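Local coordinates for subtilisin-like serine protease (Fervidobacterium pennivorans, PDB 1R6V), which degrades keratin into peptides as a subtilisin-like serine protease, which allows the bacterium to grow on native feathers, at residues E31-V36 against G245-A250; Y96-I101 against G272-M277; A251-A256 against E279-A284. The protein carries 1 engineered substitution. One frame throughout, in Å; residues are numbered along the deposited sequence.

Contact 1: residues E31-V36 against G245-A250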
loop_
_atom_site.group_PDB
_atom_site.type_symbol
_atom_site.label_atom_id
_atom_site.label_comp_id
_atom_site.label_asym_id
_atom_site.label_seq_id
_atom_site.Cartn_x
_atom_site.Cartn_y
_atom_site.Cartn_z
ATOM N N GLU A 31 -10.586 -12.953 6.096
ATOM C CA GLU A 31 -11.301 -12.956 7.361
ATOM C C GLU A 31 -10.506 -13.610 8.495
ATOM O O GLU A 31 -9.551 -14.360 8.252
ATOM C CB GLU A 31 -12.637 -13.689 7.176
ATOM C CG GLU A 31 -13.578 -13.584 8.360
ATOM C CD GLU A 31 -13.975 -12.149 8.656
ATOM O OE1 GLU A 31 -14.904 -11.620 8.001
ATOM O OE2 GLU A 31 -13.345 -11.552 9.543
ATOM N N GLY A 32 -10.893 -13.283 9.728
ATOM C CA GLY A 32 -10.294 -13.868 10.915
ATOM C C GLY A 32 -8.920 -13.461 11.400
ATOM O O GLY A 32 -8.344 -14.160 12.229
ATOM N N LYS A 33 -8.395 -12.344 10.910
ATOM C CA LYS A 33 -7.074 -11.899 11.328
ATOM C C LYS A 33 -6.957 -10.386 11.219
ATOM O O LYS A 33 -7.544 -9.783 10.320
ATOM C CB LYS A 33 -6.002 -12.539 10.436
ATOM C CG LYS A 33 -4.599 -11.993 10.669
ATOM C CD LYS A 33 -3.612 -12.476 9.607
ATOM C CE LYS A 33 -3.193 -13.916 9.838
ATOM N NZ LYS A 33 -2.067 -14.265 8.913
ATOM N N ILE A 34 -6.219 -9.785 12.145
ATOM C CA ILE A 34 -5.966 -8.347 12.094
ATOM C C ILE A 34 -4.477 -8.062 12.221
ATOM O O ILE A 34 -3.742 -8.811 12.867
ATOM C CB ILE A 34 -6.704 -7.549 13.206
ATOM C CG1 ILE A 34 -6.384 -8.112 14.598
ATOM C CG2 ILE A 34 -8.195 -7.552 12.930
ATOM C CD1 ILE A 34 -7.015 -7.245 15.752
ATOM N N LEU A 35 -4.029 -6.997 11.557
ATOM C CA LEU A 35 -2.626 -6.594 11.616
ATOM C C LEU A 35 -2.620 -5.334 12.447
ATOM O O LEU A 35 -3.364 -4.402 12.156
ATOM C CB LEU A 35 -2.069 -6.288 10.214
ATOM C CG LEU A 35 -2.276 -7.331 9.106
ATOM C CD1 LEU A 35 -1.233 -7.112 8.032
ATOM C CD2 LEU A 35 -2.222 -8.731 9.632
ATOM N N VAL A 36 -1.796 -5.310 13.489
ATOM C CA VAL A 36 -1.738 -4.160 14.375
ATOM C C VAL A 36 -0.396 -3.451 14.317
ATOM O O VAL A 36 0.636 -4.038 14.632
ATOM C CB VAL A 36 -2.020 -4.581 15.851
ATOM C CG1 VAL A 36 -1.982 -3.357 16.772
ATOM C CG2 VAL A 36 -3.409 -5.271 15.936
ATOM N N GLY A 245 -0.628 -13.558 2.661
ATOM C CA GLY A 245 -1.145 -12.493 3.508
ATOM C C GLY A 245 -0.205 -11.296 3.562
ATOM O O GLY A 245 1.015 -11.451 3.443
ATOM N N ASP A 246 -0.766 -10.109 3.756
ATOM C CA ASP A 246 0.046 -8.892 3.804
ATOM C C ASP A 246 1.066 -8.940 4.943
ATOM O O ASP A 246 2.176 -8.392 4.826
ATOM C CB ASP A 246 -0.839 -7.659 3.964
ATOM C CG ASP A 246 -1.651 -7.334 2.716
ATOM O OD1 ASP A 246 -1.323 -7.819 1.615
ATOM O OD2 ASP A 246 -2.622 -6.561 2.848
ATOM N N ASP A 247 0.694 -9.587 6.047
ATOM C CA ASP A 247 1.604 -9.711 7.171
ATOM C C ASP A 247 2.797 -10.609 6.836
ATOM O O ASP A 247 3.932 -10.245 7.135
ATOM C CB ASP A 247 0.856 -10.210 8.439
ATOM C CG ASP A 247 0.017 -11.463 8.196
ATOM O OD1 ASP A 247 -0.310 -11.773 7.032
ATOM O OD2 ASP A 247 -0.333 -12.138 9.195
ATOM N N TYR A 248 2.575 -11.756 6.197
ATOM C CA TYR A 248 3.708 -12.612 5.877
ATOM C C TYR A 248 4.558 -12.038 4.735
ATOM O O TYR A 248 5.766 -12.262 4.699
ATOM C CB TYR A 248 3.255 -14.050 5.585
ATOM C CG TYR A 248 2.786 -14.772 6.842
ATOM C CD1 TYR A 248 1.432 -14.877 7.150
ATOM C CD2 TYR A 248 3.705 -15.298 7.743
ATOM C CE1 TYR A 248 1.006 -15.495 8.340
ATOM C CE2 TYR A 248 3.291 -15.916 8.933
ATOM C CZ TYR A 248 1.947 -16.008 9.221
ATOM O OH TYR A 248 1.541 -16.610 10.389
ATOM N N VAL A 249 3.941 -11.296 3.821
ATOM C CA VAL A 249 4.717 -10.657 2.755
ATOM C C VAL A 249 5.647 -9.618 3.415
ATOM O O VAL A 249 6.832 -9.534 3.081
ATOM C CB VAL A 249 3.811 -9.952 1.718
ATOM C CG1 VAL A 249 4.678 -9.099 0.770
ATOM C CG2 VAL A 249 3.044 -11.015 0.898
ATOM N N ALA A 250 5.113 -8.827 4.346
ATOM C CA ALA A 250 5.944 -7.853 5.049
ATOM C C ALA A 250 7.125 -8.575 5.723
ATOM O O ALA A 250 8.270 -8.107 5.675
ATOM C CB ALA A 250 5.103 -7.072 6.096
HETATM O O HOH W 1 -2.113 -14.284 6.283
HETATM O O HOH W 2 -1.328 -17.004 10.298
#
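Lys33 NZ is gripped by three groups. It donates to Asp247 OD2 at 2.8 Å, on the syn lone pair of that oxygen, and the two side chains meet tip to tip in a salt bridge. It also donates to two waters. One lies 2.6 Å from Lys33 NZ and donates in turn to Asp247 OD1. The other lies 3.2 Å from Lys33 NZ and is hydrogen-bonded to Tyr248 OH. The ammonium sits at the edge of the Tyr248 ring, near its plane, with NZ 3.4 Å from CE1, so it is no cation-pi pair. The Lys33 chain is extended except for a bend at chi3 (-76°), which places CE. Asp247 CG lies between its backbone N and carbonyl carbon (chi1 51°), which keeps OD1 near enough to take a weak bond from Tyr248 N.

Leu35 adds the apolar half. Its CD2 packs across Asp247 CB at 3.6 Å, and CD1 reaches Asp246 CB at 4.1 Å. Thr276 and Ser66 also touch Leu35.

The contact sets a strand of the propeptide, 33-38 in its four-stranded antiparallel sheet, on the first turn of helix 246-258 in the catalytic domain. An alanine at Lys33 would probably leave the buried Asp247 carboxylate without its countercharge and both waters without their shared donor. In the first turn of its helix, this negative charge is likely to suit the helix dipole. Asp246 of the same turn bonds Tyr243 and pairs with Arg98, also of the propeptide. Between 31-36 and 245-250, a single, partly hydrated salt bridge stands beside a small apolar patch.

Contact 2: residues Y96-I101 against G272-M277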
loop_
_atom_site.group_PDB
_atom_site.type_symbol
_atom_site.label_atom_id
_atom_site.label_comp_id
_atom_site.label_asym_id
_atom_site.label_seq_id
_atom_site.Cartn_x
_atom_site.Cartn_y
_atom_site.Cartn_z
ATOM N N TYR A 96 -5.259 -7.646 3.217
ATOM C CA TYR A 96 -6.116 -7.556 2.050
ATOM C C TYR A 96 -5.877 -8.640 1.004
ATOM O O TYR A 96 -4.833 -9.286 0.985
ATOM C CB TYR A 96 -5.972 -6.178 1.418
ATOM C CG TYR A 96 -6.503 -5.076 2.311
ATOM C CD1 TYR A 96 -5.648 -4.371 3.159
ATOM C CD2 TYR A 96 -7.860 -4.754 2.325
ATOM C CE1 TYR A 96 -6.135 -3.364 4.000
ATOM C CE2 TYR A 96 -8.357 -3.739 3.168
ATOM C CZ TYR A 96 -7.482 -3.057 3.997
ATOM O OH TYR A 96 -7.936 -2.068 4.839
ATOM N N LYS A 97 -6.864 -8.838 0.133
ATOM C CA LYS A 97 -6.741 -9.834 -0.918
ATOM C C LYS A 97 -5.745 -9.355 -1.975
ATOM O O LYS A 97 -5.754 -8.179 -2.355
ATOM C CB LYS A 97 -8.104 -10.068 -1.589
ATOM C CG LYS A 97 -9.186 -10.636 -0.678
ATOM C CD LYS A 97 -8.909 -12.081 -0.284
ATOM C CE LYS A 97 -10.045 -12.657 0.537
ATOM N NZ LYS A 97 -11.349 -12.514 -0.164
ATOM N N ARG A 98 -4.877 -10.254 -2.428
ATOM C CA ARG A 98 -3.908 -9.919 -3.492
ATOM C C ARG A 98 -3.861 -11.074 -4.470
ATOM O O ARG A 98 -4.124 -12.215 -4.107
ATOM C CB ARG A 98 -2.485 -9.749 -2.956
ATOM C CG ARG A 98 -2.344 -8.839 -1.770
ATOM C CD ARG A 98 -2.472 -7.364 -2.094
ATOM N NE ARG A 98 -2.402 -6.602 -0.856
ATOM C CZ ARG A 98 -2.770 -5.334 -0.721
ATOM N NH1 ARG A 98 -3.229 -4.650 -1.769
ATOM N NH2 ARG A 98 -2.734 -4.761 0.483
ATOM N N GLU A 99 -3.492 -10.782 -5.705
ATOM C CA GLU A 99 -3.389 -11.825 -6.698
ATOM C C GLU A 99 -2.115 -11.617 -7.474
ATOM O O GLU A 99 -1.635 -10.497 -7.620
ATOM C CB GLU A 99 -4.577 -11.773 -7.663
ATOM C CG GLU A 99 -5.914 -11.864 -6.959
ATOM C CD GLU A 99 -7.097 -11.849 -7.909
ATOM O OE1 GLU A 99 -7.255 -10.859 -8.657
ATOM O OE2 GLU A 99 -7.876 -12.831 -7.895
ATOM N N LEU A 100 -1.577 -12.716 -7.974
ATOM C CA LEU A 100 -0.377 -12.662 -8.782
ATOM C C LEU A 100 -0.816 -12.127 -10.143
ATOM O O LEU A 100 -1.891 -12.475 -10.633
ATOM C CB LEU A 100 0.180 -14.076 -8.937
ATOM C CG LEU A 100 1.595 -14.271 -9.466
ATOM C CD1 LEU A 100 2.587 -13.850 -8.413
ATOM C CD2 LEU A 100 1.795 -15.750 -9.821
ATOM N N ILE A 101 -0.012 -11.258 -10.742
ATOM C CA ILE A 101 -0.321 -10.741 -12.072
ATOM C C ILE A 101 0.238 -11.831 -12.990
ATOM O O ILE A 101 1.341 -11.722 -13.517
ATOM C CB ILE A 101 0.384 -9.391 -12.300
ATOM C CG1 ILE A 101 -0.119 -8.382 -11.265
ATOM C CG2 ILE A 101 0.104 -8.870 -13.712
ATOM C CD1 ILE A 101 0.668 -7.063 -11.238
ATOM N N GLY A 272 -6.624 -3.138 -1.867
ATOM C CA GLY A 272 -6.385 -2.610 -0.533
ATOM C C GLY A 272 -5.153 -1.790 -0.218
ATOM O O GLY A 272 -4.042 -2.236 -0.471
ATOM N N TYR A 273 -5.354 -0.588 0.327
ATOM C CA TYR A 273 -4.231 0.263 0.734
ATOM C C TYR A 273 -3.873 -0.285 2.100
ATOM O O TYR A 273 -4.667 -0.194 3.037
ATOM C CB TYR A 273 -4.656 1.720 0.914
ATOM C CG TYR A 273 -3.510 2.667 1.217
ATOM C CD1 TYR A 273 -2.925 3.418 0.207
ATOM C CD2 TYR A 273 -3.034 2.838 2.523
ATOM C CE1 TYR A 273 -1.911 4.325 0.479
ATOM C CE2 TYR A 273 -2.013 3.745 2.806
ATOM C CZ TYR A 273 -1.462 4.489 1.770
ATOM O OH TYR A 273 -0.486 5.421 2.031
ATOM N N SER A 274 -2.679 -0.841 2.221
ATOM C CA SER A 274 -2.250 -1.428 3.490
ATOM C C SER A 274 -1.190 -0.577 4.150
ATOM O O SER A 274 -0.175 -0.255 3.528
ATOM C CB SER A 274 -1.694 -2.837 3.230
ATOM O OG SER A 274 -0.957 -3.349 4.330
ATOM N N TYR A 275 -1.417 -0.196 5.403
ATOM C CA TYR A 275 -0.403 0.590 6.096
ATOM C C TYR A 275 0.796 -0.279 6.402
ATOM O O TYR A 275 1.942 0.195 6.455
ATOM C CB TYR A 275 -0.956 1.182 7.381
ATOM C CG TYR A 275 -1.817 2.391 7.111
ATOM C CD1 TYR A 275 -3.165 2.253 6.804
ATOM C CD2 TYR A 275 -1.270 3.677 7.143
ATOM C CE1 TYR A 275 -3.956 3.369 6.543
ATOM C CE2 TYR A 275 -2.056 4.800 6.881
ATOM C CZ TYR A 275 -3.398 4.628 6.588
ATOM O OH TYR A 275 -4.195 5.728 6.381
ATOM N N THR A 276 0.534 -1.560 6.631
ATOM C CA THR A 276 1.603 -2.502 6.903
ATOM C C THR A 276 2.498 -2.678 5.686
ATOM O O THR A 276 3.728 -2.642 5.797
ATOM C CB THR A 276 1.033 -3.874 7.305
ATOM O OG1 THR A 276 0.332 -3.725 8.538
ATOM C CG2 THR A 276 2.160 -4.915 7.502
ATOM N N MET A 277 1.889 -2.862 4.517
ATOM C CA MET A 277 2.696 -3.038 3.312
ATOM C C MET A 277 3.474 -1.762 2.968
ATOM O O MET A 277 4.598 -1.832 2.457
ATOM C CB MET A 277 1.822 -3.452 2.124
ATOM C CG MET A 277 2.646 -4.029 0.954
ATOM S SD MET A 277 3.592 -5.577 1.342
ATOM C CE MET A 277 2.077 -6.703 1.860
HETATM O O HOH W 3 -5.627 -0.033 5.700
HETATM O O HOH W 4 -7.382 -5.939 -1.797
#
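Tyr96 and Arg98 of the propeptide lie against Gly272 and Ser274, in the loop that leads from strand 263-269 into helix 275-286 of the subtilisin-like alpha/beta domain. Just beyond, strand 99-100 adds to the central sheet, antiparallel to 263-269.

The polar contacts centre on Gly272 O. Arg98 grips it end-on with two nitrogens, NH1 at 2.9 Å and NH2 at 3.0 Å from that oxygen. The carbonyl oxygen lies in the guanidinium plane. NH1 meets it on a lone pair, while NH2 stands above the carbonyl plane. A bend at chi2 (-74°) places CD of Arg98. Its NE forms a salt bridge with Asp246. Water links Lys97 O to Gly272 N, and another water donates to both Tyr96 OH and Tyr273 O. Tyr96 OH also bonds Glu23 O.

The apolar contact is a CH-pi interaction. Gly272 CA lies over one face of the Tyr96 ring, 4.0 Å from its centroid and offset toward the rim. A side chain on Gly272 would run into this ring.

Ser274 caps the helix. Its OG accepts from Met277 N at 2.9 Å, while its CB lies 3.5 Å from Arg98 NH2.

Contact 3: residues A251-A256 against E279-A284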
loop_
_atom_site.group_PDB
_atom_site.type_symbol
_atom_site.label_atom_id
_atom_site.label_comp_id
_atom_site.label_asym_id
_atom_site.label_seq_id
_atom_site.Cartn_x
_atom_site.Cartn_y
_atom_site.Cartn_z
ATOM N N ALA A 251 6.852 -9.714 6.357
ATOM C CA ALA A 251 7.924 -10.486 6.996
ATOM C C ALA A 251 8.967 -10.896 5.962
ATOM O O ALA A 251 10.160 -10.840 6.232
ATOM C CB ALA A 251 7.359 -11.738 7.661
ATOM N N GLY A 252 8.512 -11.336 4.786
ATOM C CA GLY A 252 9.444 -11.736 3.737
ATOM C C GLY A 252 10.266 -10.573 3.193
ATOM O O GLY A 252 11.454 -10.730 2.885
ATOM N N ILE A 253 9.639 -9.405 3.070
ATOM C CA ILE A 253 10.332 -8.214 2.566
ATOM C C ILE A 253 11.357 -7.757 3.589
ATOM O O ILE A 253 12.483 -7.394 3.244
ATOM C CB ILE A 253 9.336 -7.070 2.280
ATOM C CG1 ILE A 253 8.581 -7.381 0.980
ATOM C CG2 ILE A 253 10.060 -5.711 2.171
ATOM C CD1 ILE A 253 7.393 -6.445 0.731
ATOM N N ILE A 254 10.967 -7.803 4.855
ATOM C CA ILE A 254 11.898 -7.417 5.919
ATOM C C ILE A 254 13.082 -8.402 5.958
ATOM O O ILE A 254 14.247 -8.006 6.086
ATOM C CB ILE A 254 11.195 -7.396 7.302
ATOM C CG1 ILE A 254 10.477 -6.057 7.542
ATOM C CG2 ILE A 254 12.259 -7.509 8.412
ATOM C CD1 ILE A 254 9.514 -5.592 6.463
ATOM N N TRP A 255 12.785 -9.694 5.857
ATOM C CA TRP A 255 13.822 -10.715 5.866
ATOM C C TRP A 255 14.798 -10.475 4.708
ATOM O O TRP A 255 16.018 -10.488 4.888
ATOM C CB TRP A 255 13.187 -12.098 5.699
ATOM C CG TRP A 255 14.092 -13.250 5.983
ATOM C CD1 TRP A 255 14.240 -13.915 7.177
ATOM C CD2 TRP A 255 14.956 -13.913 5.046
ATOM N NE1 TRP A 255 15.140 -14.952 7.032
ATOM C CE2 TRP A 255 15.594 -14.971 5.737
ATOM C CE3 TRP A 255 15.256 -13.713 3.688
ATOM C CZ2 TRP A 255 16.514 -15.828 5.110
ATOM C CZ3 TRP A 255 16.176 -14.570 3.064
ATOM C CH2 TRP A 255 16.789 -15.609 3.778
ATOM N N ALA A 256 14.258 -10.250 3.514
ATOM C CA ALA A 256 15.105 -10.032 2.339
ATOM C C ALA A 256 16.000 -8.808 2.500
ATOM O O ALA A 256 17.176 -8.820 2.112
ATOM C CB ALA A 256 14.236 -9.875 1.090
ATOM N N GLU A 279 4.598 0.347 5.117
ATOM C CA GLU A 279 5.732 0.339 6.042
ATOM C C GLU A 279 6.843 -0.598 5.592
ATOM O O GLU A 279 8.027 -0.289 5.715
ATOM C CB GLU A 279 5.289 -0.079 7.449
ATOM C CG GLU A 279 4.594 0.978 8.246
ATOM C CD GLU A 279 5.476 2.194 8.511
ATOM O OE1 GLU A 279 6.496 2.090 9.220
ATOM O OE2 GLU A 279 5.133 3.259 8.006
ATOM N N ALA A 280 6.469 -1.761 5.070
ATOM C CA ALA A 280 7.461 -2.720 4.615
ATOM C C ALA A 280 8.215 -2.200 3.382
ATOM O O ALA A 280 9.436 -2.345 3.278
ATOM C CB ALA A 280 6.786 -4.036 4.300
ATOM N N PHE A 281 7.478 -1.635 2.436
ATOM C CA PHE A 281 8.118 -1.091 1.251
ATOM C C PHE A 281 9.022 0.069 1.607
ATOM O O PHE A 281 10.126 0.183 1.064
ATOM C CB PHE A 281 7.076 -0.649 0.224
ATOM C CG PHE A 281 6.798 -1.690 -0.808
ATOM C CD1 PHE A 281 6.194 -2.897 -0.460
ATOM C CD2 PHE A 281 7.202 -1.494 -2.122
ATOM C CE1 PHE A 281 6.000 -3.918 -1.420
ATOM C CE2 PHE A 281 7.016 -2.503 -3.095
ATOM C CZ PHE A 281 6.416 -3.711 -2.740
ATOM N N ASP A 282 8.572 0.914 2.530
ATOM C CA ASP A 282 9.367 2.069 2.943
ATOM C C ASP A 282 10.601 1.622 3.734
ATOM O O ASP A 282 11.654 2.254 3.668
ATOM C CB ASP A 282 8.499 3.043 3.755
ATOM C CG ASP A 282 7.432 3.736 2.901
ATOM O OD1 ASP A 282 7.465 3.566 1.653
ATOM O OD2 ASP A 282 6.570 4.446 3.475
ATOM N N TYR A 283 10.463 0.529 4.490
ATOM C CA TYR A 283 11.579 -0.036 5.253
ATOM C C TYR A 283 12.665 -0.479 4.272
ATOM O O TYR A 283 13.852 -0.193 4.434
ATOM C CB TYR A 283 11.113 -1.269 6.023
ATOM C CG TYR A 283 12.181 -1.994 6.821
ATOM C CD1 TYR A 283 12.475 -1.611 8.129
ATOM C CD2 TYR A 283 12.839 -3.113 6.296
ATOM C CE1 TYR A 283 13.390 -2.335 8.899
ATOM C CE2 TYR A 283 13.752 -3.839 7.052
ATOM C CZ TYR A 283 14.021 -3.444 8.354
ATOM O OH TYR A 283 14.917 -4.149 9.121
ATOM N N ALA A 284 12.251 -1.210 3.245
ATOM C CA ALA A 284 13.217 -1.670 2.280
ATOM C C ALA A 284 13.909 -0.482 1.585
ATOM O O ALA A 284 15.135 -0.462 1.453
ATOM C CB ALA A 284 12.513 -2.579 1.240
#
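Ile253 pushes its two branches into different hollows of helix 279-284. CG2 settles on the backbone side, 3.6 Å from Ala280 O, and also meets Ala284 CB at 4.1 Å. The small alanines, one turn apart, make the shallow seat for this methyl. The other branch turns toward the sheet, and CD1 meets Phe281 CE1 at 3.6 Å. It approaches that ring obliquely.

Ile254 fills the neighbouring hollow. Its CD1 drops onto Ala280 CB at 3.8 Å, while CG1 lies over one face of the Tyr283 ring. This is a CH-pi contact, with Ile254 CG1 4.2 Å from the ring centroid and offset toward the rim. The side chains cross at about a right angle.

The two helix segments run nearly parallel, at 7°, with axes 9.3 Å apart. They are the helices of two successive beta-alpha-beta crossovers that share strand 263-269 in the subtilisin-like fold. Met264 and Met291 of the sheet touch Ile253 and Ala284, and Met291 also touches Phe281.

CG of Tyr283 is anti to the backbone N (chi1 178°). Its ring reaches across to helix 246-258, where OH bonds Asp258 OD1. Gln61 of the propeptide touches both Ile254 and Tyr283.

All three contacts are largely buried, but they differ in place and chemistry. Contact 3 lies within the catalytic domain and is wholly apolar across its two segments. Contacts 1 and 2 join the propeptide to that domain and add polar bonds to their packing. Contact 1 pairs a partly exposed lysine with an aspartate and includes water. Contact 2 sets a guanidinium against a neutral backbone carbonyl. Contacts 1 and 3 share helix 246-258, and contacts 2 and 3 share helix 275-286. Asp246 ties contacts 1 and 2 together, with OD2 on Tyr96 N. Met277 packs on Val249 and on Ile253, touching both other contacts.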